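Local coordinates for DUF3013 family protein (Enterococcus faecalis, PDB 3NAT) that is of unknown function but belongs to the DUF3013 family, has an alpha-beta fold and pairs with a second copy in the crystal, at the interface of chains A and B. Sequence-based numbering; all coordinates share one arbitrary frame. Chains: chain A/B, Uncharacterized protein.

The interface of chains A and B. Residues chain A 80-85; chain B 80-84.
Two copies of this DUF3013 protein meet through a short antiparallel beta bridge, A:Asp83 opposite B:Asp83, on a two-fold axis; whether the pair exists in solution the structure alone does not show. Each strand-like loop runs into the 3-10 helix 84-86, whose first residue supplies both a backbone N-H and a carboxylate to the partner. The amide N of A:Asp84 points nearly along the C=O axis of B:Val82, 2.6 Å from its O; in the twin, B:Asp84 N reaches A:Val82 O at 2.9 Å from above the carbonyl plane. B:Asp84 shows the side-chain half. Its CG lies anti to the carbonyl carbon, chi1 -81°, so the chain folds back beside its own backbone N. B:Asp84 and A:Val81 run past each other in opposite directions, B:Asp84 CB 3.6 Å from A:Val81 CG2. CG of B:Asp84 lies by the backbone of A:Val82, 3.4 Å from O of A:Val82 and about as far from its N. At the tip, carboxylate oxygen B:Asp84 OD1 accepts the N-H of A:Val82 at 2.7 Å from its N, out of the carboxylate plane and bent, 141° at H, while OD2 is turned away from that N-H. B:Asp84 thus donates to and accepts from one residue, A:Val82. The twin bond, from B:Val82 N to A:Asp84 OD2, is weak. At the axis both Asp83 side chains extend with CG anti to the backbone N and cross obliquely, A:Asp83 CG to B:Asp83 CG 3.7 Å, their carboxylate planes 33° apart. If both are ionised, their closeness would be unfavourable, and one may take up a proton. Within chain A, OD1 of A:Asp83 accepts a hydrogen bond from A:Glu85 N, 3.2 Å away, from above the carboxylate plane; this may steady its rotation, although A:Glu85 is poorly ordered.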
# COMPACT_ATOMS: atom_id res chain seq x y z
N SER A 80 -0.94 -1.71 8.10
CA SER A 80 0.19 -0.81 7.89
C SER A 80 -0.16 0.58 7.36
O SER A 80 -1.04 0.72 6.50
CB SER A 80 1.20 -1.46 6.94
OG SER A 80 1.37 -2.83 7.22
N VAL A 81 0.53 1.60 7.87
CA VAL A 81 0.53 2.92 7.24
C VAL A 81 1.81 3.06 6.41
O VAL A 81 2.91 2.79 6.91
CB VAL A 81 0.45 4.06 8.26
CG1 VAL A 81 1.78 4.80 8.36
CG2 VAL A 81 -0.61 5.03 7.83
N VAL A 82 1.66 3.48 5.16
CA VAL A 82 2.77 3.41 4.21
C VAL A 82 2.81 4.54 3.21
O VAL A 82 1.79 4.92 2.67
CB VAL A 82 2.71 2.10 3.40
CG1 VAL A 82 3.69 2.15 2.23
CG2 VAL A 82 2.94 0.86 4.30
N ASP A 83 4.01 5.08 2.98
CA ASP A 83 4.22 6.01 1.89
C ASP A 83 4.94 5.25 0.79
O ASP A 83 6.14 5.01 0.87
CB ASP A 83 5.08 7.19 2.35
CG ASP A 83 5.42 8.14 1.22
OD1 ASP A 83 4.77 8.07 0.16
OD2 ASP A 83 6.35 8.96 1.39
N ASP A 84 4.19 4.86 -0.24
CA ASP A 84 4.71 4.04 -1.34
C ASP A 84 6.02 4.59 -1.88
O ASP A 84 6.88 3.86 -2.38
CB ASP A 84 3.68 3.94 -2.47
CG ASP A 84 2.70 2.80 -2.27
OD1 ASP A 84 2.80 2.10 -1.24
OD2 ASP A 84 1.84 2.58 -3.14
N GLU A 85 6.14 5.90 -1.77
CA GLU A 85 7.21 6.65 -2.41
C GLU A 85 8.51 6.59 -1.61
O GLU A 85 9.51 7.16 -2.04
CB GLU A 85 6.75 8.10 -2.61
CG GLU A 85 7.63 8.97 -3.48
CD GLU A 85 7.38 10.46 -3.25
OE1 GLU A 85 7.00 10.83 -2.11
OE2 GLU A 85 7.57 11.25 -4.19
N SER B 80 -1.76 0.93 -7.70
CA SER B 80 -1.77 2.30 -7.22
C SER B 80 -0.54 2.66 -6.39
O SER B 80 -0.02 1.84 -5.62
CB SER B 80 -3.03 2.56 -6.40
OG SER B 80 -4.18 2.17 -7.12
N VAL B 81 -0.08 3.90 -6.55
CA VAL B 81 0.96 4.47 -5.70
C VAL B 81 0.32 5.43 -4.70
O VAL B 81 -0.51 6.23 -5.09
CB VAL B 81 1.99 5.23 -6.52
CG1 VAL B 81 3.12 5.71 -5.63
CG2 VAL B 81 2.52 4.35 -7.60
N VAL B 82 0.72 5.35 -3.43
CA VAL B 82 0.00 6.08 -2.37
C VAL B 82 0.85 6.48 -1.16
O VAL B 82 1.77 5.76 -0.76
CB VAL B 82 -1.20 5.25 -1.85
CG1 VAL B 82 -1.87 5.95 -0.68
CG2 VAL B 82 -2.20 4.97 -2.96
N ASP B 83 0.54 7.64 -0.58
CA ASP B 83 1.06 8.02 0.73
C ASP B 83 -0.10 8.08 1.72
O ASP B 83 -0.81 9.07 1.79
CB ASP B 83 1.77 9.37 0.69
CG ASP B 83 2.25 9.82 2.06
OD1 ASP B 83 2.53 11.02 2.22
OD2 ASP B 83 2.35 8.97 2.97
N ASP B 84 -0.26 7.00 2.49
CA ASP B 84 -1.40 6.84 3.39
C ASP B 84 -1.73 8.11 4.16
O ASP B 84 -2.90 8.38 4.48
CB ASP B 84 -1.13 5.70 4.38
CG ASP B 84 -1.41 4.34 3.78
OD1 ASP B 84 -0.90 3.33 4.33
OD2 ASP B 84 -2.14 4.27 2.77